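Local coordinates for aminotransferase class I and II (Streptococcus suis 89/1591, PDB 3OP7), which probably transfers amino groups between amino acids and keto acids, using pyridoxal 5'-phosphate held covalently as an internal aldimine, at residues E10-V15 and F322-L327; E178-A183 and E209-G214; D289-E294 and K359-L364. All coordinates share one frame; numbering follows the deposited sequence. Where two conformers were deposited one is given.

Contact 1: residues E10-V15 and F322-L327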
loop_
_atom_site.group_PDB
_atom_site.type_symbol
_atom_site.label_atom_id
_atom_site.label_comp_id
_atom_site.label_asym_id
_atom_site.label_seq_id
_atom_site.Cartn_x
_atom_site.Cartn_y
_atom_site.Cartn_z
ATOM N N GLU A 10 4.023 -9.834 -12.720
ATOM C CA GLU A 10 2.839 -8.973 -12.883
ATOM C C GLU A 10 2.464 -8.670 -14.350
ATOM O O GLU A 10 1.296 -8.784 -14.776
ATOM C CB GLU A 10 3.044 -7.634 -12.098
ATOM C CG GLU A 10 1.840 -6.737 -12.127
ATOM C CD GLU A 10 2.037 -5.429 -11.291
ATOM O OE1 GLU A 10 3.141 -5.210 -10.796
ATOM O OE2 GLU A 10 1.050 -4.666 -11.176
ATOM N N GLU A 11 3.458 -8.288 -15.148
ATOM C CA GLU A 11 3.225 -7.942 -16.531
ATOM C C GLU A 11 2.681 -9.196 -17.264
ATOM O O GLU A 11 1.732 -9.119 -18.044
ATOM C CB GLU A 11 4.541 -7.459 -17.167
ATOM C CG GLU A 11 4.378 -6.846 -18.586
ATOM C CD GLU A 11 4.369 -7.886 -19.722
ATOM O OE1 GLU A 11 4.925 -8.998 -19.528
ATOM O OE2 GLU A 11 3.787 -7.599 -20.813
ATOM N N TRP A 12 3.295 -10.343 -16.994
ATOM C CA TRP A 12 2.834 -11.608 -17.608
ATOM C C TRP A 12 1.374 -11.885 -17.242
ATOM O O TRP A 12 0.568 -12.121 -18.137
ATOM C CB TRP A 12 3.706 -12.763 -17.135
ATOM C CG TRP A 12 3.186 -14.102 -17.527
ATOM C CD1 TRP A 12 2.497 -14.972 -16.734
ATOM C CD2 TRP A 12 3.373 -14.747 -18.782
ATOM N NE1 TRP A 12 2.205 -16.127 -17.453
ATOM C CE2 TRP A 12 2.728 -16.002 -18.713
ATOM C CE3 TRP A 12 3.967 -14.359 -19.984
ATOM C CZ2 TRP A 12 2.702 -16.890 -19.803
ATOM C CZ3 TRP A 12 3.962 -15.238 -21.056
ATOM C CH2 TRP A 12 3.311 -16.484 -20.961
ATOM N N LEU A 13 1.063 -11.848 -15.945
ATOM C CA LEU A 13 -0.311 -12.068 -15.475
ATOM C C LEU A 13 -1.283 -11.009 -16.009
ATOM O O LEU A 13 -2.397 -11.359 -16.446
ATOM C CB LEU A 13 -0.395 -12.173 -13.961
ATOM C CG LEU A 13 0.382 -13.339 -13.349
ATOM C CD1 LEU A 13 0.421 -13.318 -11.843
ATOM C CD2 LEU A 13 -0.160 -14.717 -13.894
ATOM N N ASN A 14 -0.899 -9.720 -15.983
ATOM C CA ASN A 14 -1.767 -8.688 -16.559
ATOM C C ASN A 14 -2.223 -9.039 -17.979
ATOM O O ASN A 14 -3.404 -8.894 -18.330
ATOM C CB ASN A 14 -1.064 -7.324 -16.621
ATOM C CG ASN A 14 -0.955 -6.642 -15.280
ATOM O OD1 ASN A 14 -1.643 -6.988 -14.313
ATOM N ND2 ASN A 14 -0.069 -5.661 -15.207
ATOM N N VAL A 15 -1.280 -9.502 -18.809
ATOM C CA VAL A 15 -1.571 -9.786 -20.211
ATOM C C VAL A 15 -2.387 -11.085 -20.383
ATOM O O VAL A 15 -3.302 -11.122 -21.217
ATOM C CB VAL A 15 -0.301 -9.836 -21.085
ATOM C CG1 VAL A 15 -0.624 -10.285 -22.537
ATOM C CG2 VAL A 15 0.388 -8.494 -21.123
ATOM N N PHE A 322 7.041 -21.284 -25.030
ATOM C CA PHE A 322 6.407 -22.552 -24.650
ATOM C C PHE A 322 5.108 -22.284 -23.898
ATOM O O PHE A 322 4.063 -22.862 -24.192
ATOM C CB PHE A 322 7.358 -23.326 -23.755
ATOM C CG PHE A 322 6.833 -24.644 -23.266
ATOM C CD1 PHE A 322 6.087 -24.723 -22.099
ATOM C CD2 PHE A 322 7.157 -25.810 -23.923
ATOM C CE1 PHE A 322 5.642 -25.946 -21.622
ATOM C CE2 PHE A 322 6.710 -27.045 -23.456
ATOM C CZ PHE A 322 5.960 -27.113 -22.313
ATOM N N CYS A 323 5.184 -21.417 -22.904
ATOM C CA CYS A 323 3.998 -21.087 -22.129
ATOM C C CYS A 323 2.919 -20.318 -22.912
ATOM O O CYS A 323 1.729 -20.505 -22.653
ATOM C CB CYS A 323 4.378 -20.299 -20.879
ATOM S SG CYS A 323 5.255 -21.315 -19.628
ATOM N N LEU A 324 3.329 -19.442 -23.835
ATOM C CA LEU A 324 2.375 -18.740 -24.711
ATOM C C LEU A 324 1.630 -19.743 -25.591
ATOM O O LEU A 324 0.412 -19.668 -25.759
ATOM C CB LEU A 324 3.084 -17.714 -25.609
ATOM C CG LEU A 324 3.632 -16.416 -24.975
ATOM C CD1 LEU A 324 4.642 -15.752 -25.955
ATOM C CD2 LEU A 324 2.495 -15.470 -24.601
ATOM N N GLN A 325 2.380 -20.676 -26.159
ATOM C CA GLN A 325 1.788 -21.717 -26.996
ATOM C C GLN A 325 0.871 -22.642 -26.215
ATOM O O GLN A 325 -0.210 -22.965 -26.686
ATOM C CB GLN A 325 2.874 -22.541 -27.656
ATOM C CG GLN A 325 3.607 -21.817 -28.740
ATOM C CD GLN A 325 4.565 -22.744 -29.490
ATOM O OE1 GLN A 325 5.619 -22.308 -29.971
ATOM N NE2 GLN A 325 4.212 -24.027 -29.569
ATOM N N LEU A 326 1.310 -23.081 -25.039
ATOM C CA LEU A 326 0.473 -23.907 -24.155
ATOM C C LEU A 326 -0.833 -23.183 -23.802
ATOM O O LEU A 326 -1.933 -23.769 -23.823
ATOM C CB LEU A 326 1.236 -24.239 -22.875
ATOM C CG LEU A 326 0.456 -24.930 -21.758
ATOM C CD1 LEU A 326 0.134 -26.382 -22.150
ATOM C CD2 LEU A 326 1.216 -24.812 -20.446
ATOM N N LEU A 327 -0.716 -21.898 -23.520
ATOM C CA LEU A 327 -1.889 -21.087 -23.210
ATOM C C LEU A 327 -2.837 -21.014 -24.418
ATOM O O LEU A 327 -4.033 -21.275 -24.275
ATOM C CB LEU A 327 -1.469 -19.684 -22.747
ATOM C CG LEU A 327 -2.576 -18.680 -22.406
ATOM C CD1 LEU A 327 -3.388 -19.197 -21.231
ATOM C CD2 LEU A 327 -1.966 -17.308 -22.058
#
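Residues 10-15 and 322-327 are both helical and stand well apart, their closest CA atoms, those of Trp12 and Leu324, being 10.1 Å from each other. One indole spans most of that gap. Trp12 has its CG anti to the backbone N (chi1 171°), and although its CB does not aim straight at the other helix, the long ring system carries the benzo end across to it. That end meets two consecutive residues. Trp12 CZ2 lies 3.9 Å from Cys323 CB, on a residue whose side chain starts off toward the N-terminal helix, while Trp12 CZ3 comes to 3.8 Å from Leu324 CD2. The outermost carbon, Trp12 CH2, is shared between the two, 4.0 Å from Cys323 CB and 3.9 Å from Leu324 CD2. Both partners approach the indole obliquely, and on Leu324 it is the CD2 branch, backed by CG, that touches.

No hydrogen bond crosses between the segments, so the pairing is entirely apolar. The indole nitrogen is satisfied elsewhere: Trp12 NE1 bonds to the carbonyl of Leu334, which, with the packing round it, would limit the rotation of the ring. His16, a turn further on, meets the same indole with its plane inclined at about 50°.

Helix 8-16 also reaches the dimer interface, where Asn14 hydrogen-bonds Arg245 and Asp246 of the second subunit. Its packing against the small domain is consistent with a fold type I aminotransferase. Leu333 of strand 332-333 and Val335 and Pro336 of strand 335-336 also touch Trp12, so that the indole, reaching out from helix 8-16, is packed among these strands and helix 319-330.

Contact 2: residues E178-A183 and E209-G214. With EDO (1,2-ethanediol), chain K; EDO (1,2-ethanediol), chain J.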
loop_
_atom_site.group_PDB
_atom_site.type_symbol
_atom_site.label_atom_id
_atom_site.label_comp_id
_atom_site.label_asym_id
_atom_site.label_seq_id
_atom_site.Cartn_x
_atom_site.Cartn_y
_atom_site.Cartn_z
ATOM N N GLU A 178 24.242 -20.079 10.287
ATOM C CA GLU A 178 25.492 -19.784 9.587
ATOM C C GLU A 178 25.393 -18.462 8.794
ATOM O O GLU A 178 26.321 -17.631 8.827
ATOM C CB GLU A 178 25.935 -21.001 8.721
ATOM C CG GLU A 178 27.386 -20.874 8.278
ATOM C CD GLU A 178 27.931 -22.045 7.521
ATOM O OE1 GLU A 178 27.323 -23.135 7.500
ATOM O OE2 GLU A 178 28.991 -21.852 6.917
ATOM N N LEU A 179 24.234 -18.237 8.174
ATOM C CA LEU A 179 23.919 -16.970 7.496
ATOM C C LEU A 179 24.012 -15.834 8.512
ATOM O O LEU A 179 24.587 -14.765 8.245
ATOM C CB LEU A 179 22.527 -17.033 6.880
ATOM C CG LEU A 179 21.867 -15.751 6.422
ATOM C CD1 LEU A 179 22.764 -15.077 5.381
ATOM C CD2 LEU A 179 20.453 -16.089 5.885
ATOM N N VAL A 180 23.412 -16.048 9.673
ATOM C CA VAL A 180 23.415 -15.028 10.712
ATOM C C VAL A 180 24.851 -14.745 11.192
ATOM O O VAL A 180 25.213 -13.621 11.394
ATOM C CB VAL A 180 22.493 -15.418 11.861
ATOM C CG1 VAL A 180 22.672 -14.484 13.110
ATOM C CG2 VAL A 180 21.046 -15.350 11.396
ATOM N N GLU A 181 25.658 -15.775 11.406
ATOM C CA GLU A 181 27.037 -15.539 11.805
ATOM C C GLU A 181 27.770 -14.649 10.799
ATOM O O GLU A 181 28.562 -13.790 11.204
ATOM C CB GLU A 181 27.771 -16.855 12.060
ATOM C CG GLU A 181 27.308 -17.524 13.345
ATOM C CD GLU A 181 27.948 -18.872 13.599
ATOM O OE1 GLU A 181 28.137 -19.645 12.632
ATOM O OE2 GLU A 181 28.267 -19.156 14.779
ATOM N N ILE A 182 27.490 -14.818 9.505
ATOM C CA ILE A 182 28.111 -13.975 8.488
ATOM C C ILE A 182 27.605 -12.518 8.569
ATOM O O ILE A 182 28.425 -11.560 8.623
ATOM C CB ILE A 182 27.879 -14.512 7.064
ATOM C CG1 ILE A 182 28.522 -15.886 6.867
ATOM C CG2 ILE A 182 28.422 -13.513 6.040
ATOM C CD1 ILE A 182 27.984 -16.615 5.577
ATOM N N ALA A 183 26.272 -12.330 8.643
ATOM C CA ALA A 183 25.660 -11.017 8.768
ATOM C C ALA A 183 26.133 -10.297 10.030
ATOM O O ALA A 183 26.411 -9.099 10.000
ATOM C CB ALA A 183 24.088 -11.093 8.770
ATOM N N GLU A 209 13.811 -15.119 15.119
ATOM C CA GLU A 209 14.061 -16.085 16.197
ATOM C C GLU A 209 15.536 -16.508 16.284
ATOM O O GLU A 209 15.948 -17.157 17.280
ATOM C CB GLU A 209 13.148 -17.318 16.018
ATOM C CG GLU A 209 11.657 -16.989 16.197
ATOM C CD GLU A 209 10.712 -18.103 15.801
ATOM O OE1 GLU A 209 10.909 -18.811 14.781
ATOM O OE2 GLU A 209 9.688 -18.235 16.500
ATOM N N VAL A 210 16.313 -16.187 15.252
ATOM C CA VAL A 210 17.734 -16.500 15.254
ATOM C C VAL A 210 18.660 -15.292 15.207
ATOM O O VAL A 210 19.879 -15.473 15.316
ATOM C CB VAL A 210 18.107 -17.494 14.125
ATOM C CG1 VAL A 210 17.479 -18.890 14.372
ATOM C CG2 VAL A 210 17.737 -16.984 12.765
ATOM N N TYR A 211 18.109 -14.093 15.055
ATOM C CA TYR A 211 18.918 -12.866 14.900
ATOM C C TYR A 211 18.174 -11.644 15.365
ATOM O O TYR A 211 17.075 -11.352 14.869
ATOM C CB TYR A 211 19.287 -12.706 13.425
ATOM C CG TYR A 211 20.329 -11.657 13.064
ATOM C CD1 TYR A 211 21.412 -11.372 13.907
ATOM C CD2 TYR A 211 20.283 -11.040 11.839
ATOM C CE1 TYR A 211 22.403 -10.456 13.538
ATOM C CE2 TYR A 211 21.230 -10.101 11.462
ATOM C CZ TYR A 211 22.302 -9.820 12.320
ATOM O OH TYR A 211 23.248 -8.925 11.953
ATOM N N ASP A 212 18.796 -10.880 16.267
ATOM C CA ASP A 212 18.241 -9.599 16.761
ATOM C C ASP A 212 18.016 -8.611 15.652
ATOM O O ASP A 212 17.107 -7.763 15.717
ATOM C CB ASP A 212 19.175 -8.887 17.754
ATOM C CG ASP A 212 18.499 -7.669 18.428
ATOM O OD1 ASP A 212 17.654 -7.934 19.318
ATOM O OD2 ASP A 212 18.794 -6.467 18.084
ATOM N N LYS A 213 18.874 -8.648 14.642
ATOM C CA LYS A 213 18.710 -7.736 13.479
ATOM C C LYS A 213 18.028 -8.442 12.274
ATOM O O LYS A 213 18.168 -8.022 11.119
ATOM C CB LYS A 213 20.076 -7.152 13.090
ATOM C CG LYS A 213 20.472 -5.938 13.898
ATOM C CD LYS A 213 21.933 -5.497 13.578
ATOM C CE LYS A 213 21.996 -3.976 13.459
ATOM N NZ LYS A 213 23.404 -3.433 13.431
ATOM N N GLY A 214 17.272 -9.503 12.566
ATOM C CA GLY A 214 16.427 -10.155 11.587
ATOM C C GLY A 214 15.110 -9.390 11.531
ATOM O O GLY A 214 14.565 -9.056 12.588
HETATM C C1 EDO K . 11.617 -20.994 17.818
HETATM O O1 EDO K . 12.917 -20.601 18.290
HETATM C C2 EDO K . 11.739 -21.694 16.465
HETATM O O2 EDO K . 10.619 -21.477 15.586
HETATM C C1 EDO J . 32.452 -15.137 10.159
HETATM O O1 EDO J . 31.484 -15.691 11.082
HETATM C C2 EDO J . 33.009 -16.243 9.258
HETATM O O2 EDO J . 32.370 -16.333 7.973
#
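Val180 and Tyr211 face each other with matching first torsions: Val180 CG1 and Tyr211 CG are each anti to their own backbone N (chi1 169° and -169°), which sets the valine methyl against the base of the phenol ring. Val180 CG1 is 3.5 Å from Tyr211 CD1, an oblique approach to the ring. The other branch, Val180 CG2, sits 3.8 Å from Tyr211 CB and also touches Val210 CG2 at 3.9 Å, so the valine is fitted between two successive residues. One helical turn later, Ala183 CB packs on the far end of the ring, 4.0 Å from Tyr211 CE2. The phenol thus runs alongside the helix, from Val180 to Ala183, and its hydroxyl is hydrogen-bonded to the carbonyl of Ala188.

The contact belongs to the large domain of a fold type I aminotransferase, where helix 173-184 links the parallel strands 157-161 and 189-193 in a beta-alpha-beta crossover. Ile190 of strand 189-193 packs against Val180, Ala183 and Tyr211 alike. The chain next enters strand 214-219, a short way before Lys222, the residue that carries the cofactor. A type I turn from Tyr211 to Gly214 makes that entry, closed by Gly214 N to Tyr211 O at 3.0 Å. Within it Lys213 N lies over the centre of the tyrosine ring, 3.7 Å above its plane.

At the periphery, an ethanediol molecule, probably from the crystallisation liquor, donates through its O2 to Glu209 OE1 at 2.8 Å; that carboxylate is held by the backbone N atoms of Ser206 and Thr77 as well.

Contact 3: residues D289-E294 and K359-L364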
loop_
_atom_site.group_PDB
_atom_site.type_symbol
_atom_site.label_atom_id
_atom_site.label_comp_id
_atom_site.label_asym_id
_atom_site.label_seq_id
_atom_site.Cartn_x
_atom_site.Cartn_y
_atom_site.Cartn_z
ATOM N N ASP A 289 3.772 -34.755 -7.601
ATOM C CA ASP A 289 4.902 -35.719 -7.528
ATOM C C ASP A 289 4.753 -36.897 -8.451
ATOM O O ASP A 289 5.700 -37.250 -9.146
ATOM C CB ASP A 289 5.122 -36.235 -6.095
ATOM C CG ASP A 289 5.835 -35.202 -5.188
ATOM O OD1 ASP A 289 6.650 -34.388 -5.694
ATOM O OD2 ASP A 289 5.563 -35.205 -3.966
ATOM N N GLN A 290 3.572 -37.514 -8.414
ATOM C CA GLN A 290 3.228 -38.655 -9.287
ATOM C C GLN A 290 3.367 -38.261 -10.765
ATOM O O GLN A 290 3.993 -38.980 -11.563
ATOM C CB GLN A 290 1.786 -39.096 -8.974
ATOM C CG GLN A 290 1.325 -40.418 -9.644
ATOM C CD GLN A 290 -0.175 -40.663 -9.467
ATOM O OE1 GLN A 290 -0.960 -39.728 -9.210
ATOM N NE2 GLN A 290 -0.583 -41.908 -9.610
ATOM N N TRP A 291 2.777 -37.120 -11.117
ATOM C CA TRP A 291 2.856 -36.564 -12.474
ATOM C C TRP A 291 4.303 -36.294 -12.943
ATOM O O TRP A 291 4.699 -36.682 -14.047
ATOM C CB TRP A 291 2.036 -35.280 -12.547
ATOM C CG TRP A 291 1.897 -34.785 -13.928
ATOM C CD1 TRP A 291 1.038 -35.247 -14.881
ATOM C CD2 TRP A 291 2.678 -33.765 -14.543
ATOM N NE1 TRP A 291 1.210 -34.542 -16.047
ATOM C CE2 TRP A 291 2.221 -33.636 -15.871
ATOM C CE3 TRP A 291 3.698 -32.928 -14.092
ATOM C CZ2 TRP A 291 2.758 -32.699 -16.761
ATOM C CZ3 TRP A 291 4.230 -31.983 -14.969
ATOM C CH2 TRP A 291 3.760 -31.891 -16.296
ATOM N N ILE A 292 5.096 -35.637 -12.095
ATOM C CA ILE A 292 6.505 -35.378 -12.405
ATOM C C ILE A 292 7.249 -36.689 -12.704
ATOM O O ILE A 292 8.007 -36.768 -13.673
ATOM C CB ILE A 292 7.256 -34.653 -11.259
ATOM C CG1 ILE A 292 6.672 -33.264 -10.982
ATOM C CG2 ILE A 292 8.743 -34.543 -11.602
ATOM C CD1 ILE A 292 7.398 -32.101 -11.624
ATOM N N GLU A 293 7.053 -37.713 -11.875
ATOM C CA GLU A 293 7.720 -39.000 -12.142
ATOM C C GLU A 293 7.218 -39.666 -13.429
ATOM O O GLU A 293 7.976 -40.348 -14.119
ATOM C CB GLU A 293 7.595 -39.970 -10.969
ATOM C CG GLU A 293 8.752 -41.014 -10.955
ATOM C CD GLU A 293 8.322 -42.349 -10.427
ATOM O OE1 GLU A 293 7.311 -42.391 -9.691
ATOM O OE2 GLU A 293 8.983 -43.365 -10.756
ATOM N N GLU A 294 5.943 -39.467 -13.754
ATOM C CA GLU A 294 5.344 -40.111 -14.940
ATOM C C GLU A 294 5.739 -39.415 -16.241
ATOM O O GLU A 294 5.729 -40.016 -17.297
ATOM C CB GLU A 294 3.810 -40.124 -14.821
ATOM C CG GLU A 294 3.267 -41.219 -13.888
ATOM C CD GLU A 294 1.751 -41.167 -13.714
ATOM O OE1 GLU A 294 1.112 -40.203 -14.191
ATOM O OE2 GLU A 294 1.207 -42.099 -13.089
ATOM N N LYS A 359 -6.511 -31.350 -14.441
ATOM C CA LYS A 359 -6.780 -31.071 -15.851
ATOM C C LYS A 359 -5.610 -30.283 -16.471
ATOM O O LYS A 359 -5.166 -30.587 -17.586
ATOM C CB LYS A 359 -8.125 -30.323 -16.011
ATOM C CG LYS A 359 -8.535 -30.001 -17.471
ATOM C CD LYS A 359 -8.443 -31.186 -18.457
ATOM C CE LYS A 359 -9.396 -32.314 -18.110
ATOM N NZ LYS A 359 -9.467 -33.382 -19.151
ATOM N N GLY A 360 -5.098 -29.308 -15.730
ATOM C CA GLY A 360 -3.935 -28.531 -16.160
ATOM C C GLY A 360 -2.767 -29.437 -16.495
ATOM O O GLY A 360 -2.159 -29.308 -17.570
ATOM N N LEU A 361 -2.486 -30.385 -15.595
ATOM C CA LEU A 361 -1.380 -31.335 -15.777
ATOM C C LEU A 361 -1.623 -32.284 -16.957
ATOM O O LEU A 361 -0.742 -32.519 -17.787
ATOM C CB LEU A 361 -1.136 -32.137 -14.485
ATOM C CG LEU A 361 -0.614 -31.340 -13.274
ATOM C CD1 LEU A 361 -0.314 -32.257 -12.103
ATOM C CD2 LEU A 361 0.602 -30.464 -13.596
ATOM N N GLU A 362 -2.824 -32.846 -17.013
ATOM C CA GLU A 362 -3.239 -33.659 -18.148
ATOM C C GLU A 362 -2.977 -32.930 -19.471
ATOM O O GLU A 362 -2.324 -33.476 -20.375
ATOM C CB GLU A 362 -4.707 -34.032 -17.996
ATOM C CG GLU A 362 -4.911 -35.403 -17.301
ATOM C CD GLU A 362 -6.337 -35.635 -16.757
ATOM O OE1 GLU A 362 -7.256 -34.788 -16.973
ATOM O OE2 GLU A 362 -6.516 -36.673 -16.081
ATOM N N LYS A 363 -3.434 -31.678 -19.554
ATOM C CA LYS A 363 -3.274 -30.879 -20.768
ATOM C C LYS A 363 -1.816 -30.505 -21.042
ATOM O O LYS A 363 -1.406 -30.435 -22.196
ATOM C CB LYS A 363 -4.152 -29.625 -20.731
ATOM C CG LYS A 363 -5.678 -29.898 -20.822
ATOM C CD LYS A 363 -6.119 -30.367 -22.220
ATOM C CE LYS A 363 -7.623 -30.185 -22.448
ATOM N NZ LYS A 363 -8.130 -31.001 -23.602
ATOM N N LEU A 364 -1.046 -30.251 -19.989
ATOM C CA LEU A 364 0.393 -30.005 -20.122
ATOM C C LEU A 364 1.088 -31.232 -20.702
ATOM O O LEU A 364 1.922 -31.108 -21.604
ATOM C CB LEU A 364 1.008 -29.647 -18.764
ATOM C CG LEU A 364 2.497 -29.312 -18.748
ATOM C CD1 LEU A 364 2.880 -28.321 -19.867
ATOM C CD2 LEU A 364 2.925 -28.779 -17.364
#
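Trp291 lays one face of its indole over Leu361, and the leucine runs along that face from the five-membered ring toward the benzo rim. Leu361 CB is nearly straight above the pyrrole part, 3.8 Å from its centroid and only 11° off the ring normal, a well-formed CH-pi contact. On the same face, Leu361 CD1 comes to 3.8 Å from Trp291 CG, and Leu361 CD2 stands 3.9 Å above the plane of the Trp291 ring, displaced toward the rim. The two side chains thus cross at a slant, with CB and both methyls of the leucine lying against the ring system. Leu364, one turn later, arrives differently. Its side chain stands at about a right angle to that of Trp291 and brings its CD2 methyl, backed by CG, to the far corner of the indole, Leu364 CD2 lying 3.4 Å from Trp291 CH2, a tight approach.

Trp291 points its CB at the other helix and holds CG anti to the backbone N (chi1 -171°), which swings the indole out across the gap. Segments 289-294 and 359-364 run almost parallel, at 6°, their axes 11.4 Å apart. They lie on the end of the long helix 270-294 and on the C-terminal helix 354-368, in the smaller domain beside strand 298-300, whose Val298 also packs on Trp291. Helix 319-330 covers Leu364.

The contact is chiefly one of dispersion and CH-pi attraction. Its polar element is modest: the indole N-H is weakly hydrogen-bonded to the hydroxyl of Ser365, and Trp291 NE1 lies 3.3 Å from Leu361 O. The nitrogen therefore lies near polar groups of the neighbouring helix, within a contact otherwise made largely of leucine carbons and the ring.

How the contacts relate
From the N terminus, helix 8-16 opens contact 1, which closes on helix 319-330 after some 300 residues. Contact 2 is nested inside that great loop; it closes a short one between helix 173-184 and the entry to strand 214-219, entirely within the large domain. Contact 3 begins inside the loop of contact 1, at residues 289-294, but ends beyond it at 359-364, so the two cross. They also touch, Leu326 CD2 meeting Leu364 CD1 at 3.9 Å, which joins helices 319-330 and 354-368 in the smaller domain. Contact 2 lies across the chain's centre from both, its centre about 38 Å from that of contact 1.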